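Putative methylthioribose-1-phosphate isomerase (Pyrococcus horikoshii OT3, PDB 6A34) probably catalyses the interconversion of 5-methylthioribose 1-phosphate and 5-methylthioribulose 1-phosphate, a step of the methionine salvage pathway. Local coordinates at residues N162-C167 / K223-N228; L196-T201 / W213-D218. All coordinates share one frame; numbering follows the deposited sequence.

Contact 1 (N162-C167 / K223-N228); sequences NILTHC and KLIADN
His166 meets Asp227, and Leu164 meets Ile225, on two parallel strands and the chain that follows them. Strands 161-165 and 222-225 are not direct neighbours. Strand 193-199 runs between them in the sheet, and the side chains reach one another across it. The area shared is small, 94 Å² over both sides.

The apolar pair is a touch of methyl ends. CD2 of Leu164 lies 4.3 Å from CD1 of Ile225. Ile225 directs its CB at the other strand, and its extended outer torsion (chi2 171°) carries CD1 further that way. Leu164 starts off to the side, and only its branch end comes near.

The polar pair is a van der Waals approach, not a bond. CE1 of His166 is 4.0 Å from OD1 of Asp227, which approaches the ring obliquely. The imidazole and carboxylate planes are 48° apart. His166 ND1 and Asp227 OD1 are 4.4 Å apart.

His166 ND1 is hydrogen-bonded to Asp199 OD2, and NE2 to the carbonyl oxygen of Ile259. Asp227 takes the backbone N-H of Thr201 on OD1 and that of Arg202 on OD2, and Asn228 of the second subunit packs against both Asp227 and His166. Cys167, the predicted transition-state stabiliser, follows His166 directly, and the predicted substrate-binding Lys258 is about 4 Å from His166 between side chains.

Both imidazole nitrogens and both carboxylate oxygens are thus engaged elsewhere. The two groups pack against each other without bonding, the imidazole fixed by its two bonds and the carboxylate tying down the turn after strand 193-199.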
loop_
_atom_site.group_PDB
_atom_site.type_symbol
_atom_site.label_atom_id
_atom_site.label_comp_id
_atom_site.label_asym_id
_atom_site.label_seq_id
_atom_site.Cartn_x
_atom_site.Cartn_y
_atom_site.Cartn_z
ATOM N N ASN A 162 -12.547 12.699 -12.988
ATOM C CA ASN A 162 -12.030 11.662 -12.188
ATOM C C ASN A 162 -11.174 12.309 -11.095
ATOM O O ASN A 162 -10.174 12.984 -11.373
ATOM C CB ASN A 162 -11.261 10.679 -13.076
ATOM C CG ASN A 162 -12.095 10.104 -14.210
ATOM O OD1 ASN A 162 -13.332 10.067 -14.150
ATOM N ND2 ASN A 162 -11.425 9.633 -15.250
ATOM N N ILE A 163 -11.593 12.098 -9.854
ATOM C CA ILE A 163 -10.931 12.576 -8.662
ATOM C C ILE A 163 -10.322 11.386 -7.918
ATOM O O ILE A 163 -10.902 10.319 -7.915
ATOM C CB ILE A 163 -11.938 13.287 -7.748
ATOM C CG1 ILE A 163 -12.748 14.341 -8.505
ATOM C CG2 ILE A 163 -11.206 13.845 -6.539
ATOM C CD1 ILE A 163 -11.895 15.385 -9.202
ATOM N N LEU A 164 -9.194 11.613 -7.241
ATOM C CA LEU A 164 -8.540 10.555 -6.412
ATOM C C LEU A 164 -8.357 11.089 -4.984
ATOM O O LEU A 164 -8.078 12.250 -4.759
ATOM C CB LEU A 164 -7.287 10.091 -7.174
ATOM C CG LEU A 164 -6.049 9.461 -6.521
ATOM C CD1 LEU A 164 -6.015 9.408 -5.014
ATOM C CD2 LEU A 164 -5.728 8.102 -7.122
ATOM N N THR A 165 -8.606 10.228 -4.014
ATOM C CA THR A 165 -8.414 10.591 -2.620
ATOM C C THR A 165 -7.771 9.423 -1.880
ATOM O O THR A 165 -7.432 8.374 -2.474
ATOM C CB THR A 165 -9.723 11.072 -1.977
ATOM O OG1 THR A 165 -9.471 11.755 -0.744
ATOM C CG2 THR A 165 -10.700 9.954 -1.737
ATOM N N HIS A 166 -7.547 9.692 -0.591
ATOM C CA HIS A 166 -6.711 8.947 0.279
ATOM C C HIS A 166 -7.358 8.923 1.662
ATOM O O HIS A 166 -7.916 9.925 2.118
ATOM C CB HIS A 166 -5.326 9.601 0.289
ATOM C CG HIS A 166 -4.224 8.725 0.797
ATOM N ND1 HIS A 166 -3.638 7.758 0.019
ATOM C CD2 HIS A 166 -3.577 8.680 1.982
ATOM C CE1 HIS A 166 -2.680 7.149 0.704
ATOM N NE2 HIS A 166 -2.614 7.694 1.907
ATOM N N CYS A 167 -7.245 7.782 2.334
ATOM C CA CYS A 167 -7.726 7.604 3.696
ATOM C C CYS A 167 -9.248 7.750 3.745
ATOM O O CYS A 167 -9.925 7.430 2.760
ATOM C CB CYS A 167 -7.066 8.567 4.681
ATOM S SG CYS A 167 -7.039 7.878 6.361
ATOM N N LYS A 223 -13.782 3.426 -7.356
ATOM C CA LYS A 223 -12.880 2.349 -7.695
ATOM C C LYS A 223 -11.779 2.259 -6.638
ATOM O O LYS A 223 -11.059 3.252 -6.401
ATOM C CB LYS A 223 -12.272 2.553 -9.081
ATOM C CG LYS A 223 -13.065 1.936 -10.217
ATOM C CD LYS A 223 -12.263 1.675 -11.468
ATOM C CE LYS A 223 -13.088 1.865 -12.726
ATOM N NZ LYS A 223 -14.424 1.240 -12.621
ATOM N N LEU A 224 -11.644 1.074 -6.023
ATOM C CA LEU A 224 -10.713 0.887 -4.898
ATOM C C LEU A 224 -9.400 0.343 -5.461
ATOM O O LEU A 224 -9.450 -0.530 -6.301
ATOM C CB LEU A 224 -11.348 -0.089 -3.908
ATOM C CG LEU A 224 -10.482 -0.494 -2.727
ATOM C CD1 LEU A 224 -10.195 0.709 -1.835
ATOM C CD2 LEU A 224 -11.185 -1.585 -1.924
ATOM N N ILE A 225 -8.262 0.962 -5.107
ATOM C CA ILE A 225 -6.937 0.535 -5.607
ATOM C C ILE A 225 -5.933 0.396 -4.459
ATOM O O ILE A 225 -6.038 1.056 -3.397
ATOM C CB ILE A 225 -6.363 1.529 -6.630
ATOM C CG1 ILE A 225 -6.259 2.935 -6.037
ATOM C CG2 ILE A 225 -7.119 1.516 -7.963
ATOM C CD1 ILE A 225 -5.503 3.850 -6.938
ATOM N N ALA A 226 -4.893 -0.405 -4.721
ATOM C CA ALA A 226 -3.732 -0.476 -3.839
ATOM C C ALA A 226 -2.997 0.863 -3.951
ATOM O O ALA A 226 -2.982 1.481 -4.999
ATOM C CB ALA A 226 -2.830 -1.642 -4.200
ATOM N N ASP A 227 -2.389 1.290 -2.849
ATOM C CA ASP A 227 -1.653 2.574 -2.765
ATOM C C ASP A 227 -0.597 2.672 -3.865
ATOM O O ASP A 227 -0.380 3.727 -4.437
ATOM C CB ASP A 227 -1.048 2.688 -1.377
ATOM C CG ASP A 227 -2.115 2.689 -0.296
ATOM O OD1 ASP A 227 -3.131 3.408 -0.498
ATOM O OD2 ASP A 227 -1.926 1.972 0.741
ATOM N N ASN A 228 0.080 1.547 -4.100
ATOM C CA ASN A 228 1.048 1.357 -5.150
ATOM C C ASN A 228 0.500 1.811 -6.499
ATOM O O ASN A 228 1.257 2.171 -7.378
ATOM C CB ASN A 228 1.464 -0.123 -5.283
ATOM C CG ASN A 228 2.585 -0.500 -4.342
ATOM O OD1 ASN A 228 3.415 0.352 -3.984
ATOM N ND2 ASN A 228 2.627 -1.760 -3.956
#

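Contact 2 (L196-T201 / W213-D218); sequences LWLDET and WEYSYD
A beta-alpha-beta unit of the Rossmann-like domain supplies this contact. Strand 193-199 leads into helix 206-217, which returns to the parallel neighbouring strand 222-225. Here the last turn of the helix lies against the strand it follows, and Tyr215 carries the packing. Its side chain leaves the helix toward the sheet and meets Leu196 and Leu198, two residues apart on the same side of the strand.

CD2 of Leu196 sits over one face of the phenol ring. It is 4.1 Å from the ring centroid and 26° off the normal, a CH-pi contact. The methyl is displaced toward the rim, and its nearest ring atom is Tyr215 CD2, at 3.7 Å. With CG of Leu196 trans to the backbone N (chi1 -174°), the branch extends toward the helix.

Leu198 approaches the same side of the ring obliquely. Its CD2 is 4.0 Å from Tyr215 CD2, so one ring carbon is shared by both leucines. The two leucines reach it with different first torsions: CG of Leu198 is anti to its carbonyl carbon (chi1 -60°).

Helix 180-189 also borders the ring, with Val180, Val184 and Arg185 touching Tyr215 and Val184 also touching Leu196. Arg185 forms salt bridges to Glu214 and Asp218, which tie the end of helix 206-217 to that helix. The contact between strand and helix is thus wholly apolar and buried, with charged pairs beside it.

Beyond the strand the chain turns. There Thr201 OG1 donates a 2.8 Å hydrogen bond to Asp199 O, arriving from above the carbonyl plane.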
loop_
_atom_site.group_PDB
_atom_site.type_symbol
_atom_site.label_atom_id
_atom_site.label_comp_id
_atom_site.label_asym_id
_atom_site.label_seq_id
_atom_site.Cartn_x
_atom_site.Cartn_y
_atom_site.Cartn_z
ATOM N N LEU A 196 -14.515 8.360 -8.557
ATOM C CA LEU A 196 -13.702 8.600 -7.408
ATOM C C LEU A 196 -12.752 7.416 -7.207
ATOM O O LEU A 196 -13.192 6.375 -6.771
ATOM C CB LEU A 196 -14.590 8.774 -6.175
ATOM C CG LEU A 196 -13.849 9.172 -4.897
ATOM C CD1 LEU A 196 -13.025 10.427 -5.105
ATOM C CD2 LEU A 196 -14.822 9.374 -3.744
ATOM N N TRP A 197 -11.453 7.619 -7.461
ATOM C CA TRP A 197 -10.437 6.646 -7.042
ATOM C C TRP A 197 -10.237 6.745 -5.532
ATOM O O TRP A 197 -10.055 7.870 -4.991
ATOM C CB TRP A 197 -9.093 6.902 -7.720
ATOM C CG TRP A 197 -9.126 6.806 -9.202
ATOM C CD1 TRP A 197 -9.238 7.836 -10.074
ATOM C CD2 TRP A 197 -9.039 5.609 -9.988
ATOM N NE1 TRP A 197 -9.203 7.359 -11.353
ATOM C CE2 TRP A 197 -9.075 6.003 -11.332
ATOM C CE3 TRP A 197 -8.910 4.248 -9.683
ATOM C CZ2 TRP A 197 -8.972 5.094 -12.384
ATOM C CZ3 TRP A 197 -8.829 3.341 -10.719
ATOM C CH2 TRP A 197 -8.865 3.757 -12.055
ATOM N N LEU A 198 -10.186 5.578 -4.888
ATOM C CA LEU A 198 -9.937 5.439 -3.451
ATOM C C LEU A 198 -8.696 4.583 -3.211
ATOM O O LEU A 198 -8.725 3.373 -3.480
ATOM C CB LEU A 198 -11.134 4.756 -2.786
ATOM C CG LEU A 198 -12.449 5.502 -2.926
ATOM C CD1 LEU A 198 -13.584 4.676 -2.296
ATOM C CD2 LEU A 198 -12.342 6.886 -2.299
ATOM N N ASP A 199 -7.635 5.208 -2.682
ATOM C CA ASP A 199 -6.466 4.492 -2.181
ATOM C C ASP A 199 -6.926 3.704 -0.955
ATOM O O ASP A 199 -7.568 4.278 -0.072
ATOM C CB ASP A 199 -5.345 5.446 -1.773
ATOM C CG ASP A 199 -4.680 6.230 -2.898
ATOM O OD1 ASP A 199 -4.851 5.871 -4.069
ATOM O OD2 ASP A 199 -3.968 7.203 -2.576
ATOM N N GLU A 200 -6.579 2.415 -0.878
ATOM C CA GLU A 200 -7.005 1.590 0.255
ATOM C C GLU A 200 -6.461 2.157 1.572
ATOM O O GLU A 200 -7.138 2.036 2.610
ATOM C CB GLU A 200 -6.641 0.121 0.034
ATOM C CG GLU A 200 -5.156 -0.194 -0.121
ATOM C CD GLU A 200 -4.901 -1.700 -0.218
ATOM O OE1 GLU A 200 -5.910 -2.436 -0.201
ATOM O OE2 GLU A 200 -3.703 -2.149 -0.277
ATOM N N THR A 201 -5.231 2.709 1.520
ATOM C CA THR A 201 -4.542 3.435 2.603
ATOM C C THR A 201 -4.070 2.514 3.740
ATOM O O THR A 201 -4.559 2.567 4.891
ATOM C CB THR A 201 -5.403 4.581 3.145
ATOM O OG1 THR A 201 -6.048 5.239 2.052
ATOM C CG2 THR A 201 -4.568 5.599 3.892
ATOM N N TRP A 213 -17.028 1.984 1.669
ATOM C CA TRP A 213 -18.320 1.688 2.190
ATOM C C TRP A 213 -19.256 2.905 2.094
ATOM O O TRP A 213 -20.279 2.813 1.449
ATOM C CB TRP A 213 -18.201 1.168 3.622
ATOM C CG TRP A 213 -19.547 0.808 4.142
ATOM C CD1 TRP A 213 -20.200 -0.366 3.940
ATOM C CD2 TRP A 213 -20.462 1.677 4.829
ATOM N NE1 TRP A 213 -21.453 -0.291 4.473
ATOM C CE2 TRP A 213 -21.644 0.937 5.041
ATOM C CE3 TRP A 213 -20.401 2.996 5.294
ATOM C CZ2 TRP A 213 -22.761 1.469 5.690
ATOM C CZ3 TRP A 213 -21.497 3.516 5.959
ATOM C CH2 TRP A 213 -22.662 2.766 6.145
ATOM N N GLU A 214 -18.899 4.039 2.705
ATOM C CA GLU A 214 -19.829 5.188 2.759
ATOM C C GLU A 214 -20.076 5.773 1.366
ATOM O O GLU A 214 -21.180 6.217 1.112
ATOM C CB GLU A 214 -19.403 6.290 3.730
ATOM C CG GLU A 214 -18.001 6.860 3.546
ATOM C CD GLU A 214 -17.855 8.191 4.273
ATOM O OE1 GLU A 214 -18.556 9.134 3.861
ATOM O OE2 GLU A 214 -17.135 8.265 5.316
ATOM N N TYR A 215 -19.058 5.814 0.486
ATOM C CA TYR A 215 -19.259 6.470 -0.797
ATOM C C TYR A 215 -20.094 5.548 -1.679
ATOM O O TYR A 215 -20.919 6.017 -2.496
ATOM C CB TYR A 215 -17.940 6.891 -1.454
ATOM C CG TYR A 215 -17.170 7.956 -0.707
ATOM C CD1 TYR A 215 -17.809 9.076 -0.194
ATOM C CD2 TYR A 215 -15.805 7.840 -0.482
ATOM C CE1 TYR A 215 -17.117 10.058 0.497
ATOM C CE2 TYR A 215 -15.100 8.816 0.203
ATOM C CZ TYR A 215 -15.755 9.933 0.699
ATOM O OH TYR A 215 -15.085 10.897 1.406
ATOM N N SER A 216 -19.871 4.245 -1.519
ATOM C CA SER A 216 -20.713 3.266 -2.174
ATOM C C SER A 216 -22.162 3.352 -1.645
ATOM O O SER A 216 -23.094 3.446 -2.410
ATOM C CB SER A 216 -20.156 1.883 -2.058
ATOM O OG SER A 216 -20.837 1.058 -2.978
ATOM N N TYR A 217 -22.341 3.355 -0.329
ATOM C CA TYR A 217 -23.645 3.500 0.275
ATOM C C TYR A 217 -24.446 4.625 -0.385
ATOM O O TYR A 217 -25.641 4.460 -0.631
ATOM C CB TYR A 217 -23.529 3.768 1.774
ATOM C CG TYR A 217 -24.823 3.615 2.536
ATOM C CD1 TYR A 217 -25.671 4.693 2.697
ATOM C CD2 TYR A 217 -25.190 2.411 3.113
ATOM C CE1 TYR A 217 -26.850 4.592 3.408
ATOM C CE2 TYR A 217 -26.370 2.290 3.832
ATOM C CZ TYR A 217 -27.211 3.388 3.976
ATOM O OH TYR A 217 -28.380 3.337 4.690
ATOM N N ASP A 218 -23.787 5.740 -0.712
ATOM C CA ASP A 218 -24.460 6.877 -1.271
ATOM C C ASP A 218 -24.525 6.811 -2.791
ATOM O O ASP A 218 -24.995 7.767 -3.412
ATOM C CB ASP A 218 -23.817 8.178 -0.790
ATOM C CG ASP A 218 -24.326 8.628 0.569
ATOM O OD1 ASP A 218 -25.463 8.220 0.918
ATOM O OD2 ASP A 218 -23.595 9.402 1.271
#

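In the fold
The centres of contacts 1 and 2 are about 8 Å apart, and both involve the same mixed sheet. Along the chain the order is 162-167, 196-201, 213-218, 223-228, so contact 2 falls between the two halves of contact 1. Strand 193-199 is the shared element: it is flanked in the sheet by strands 161-165 and 222-225, while helix 206-217 packs on it. Backbone pairing joins Ile163 O to Trp197 N at 2.8 Å. Both contacts also touch the second subunit. This part of the domain thus combines the sheet, its crossover helix and the dimer interface beside predicted active-site residues.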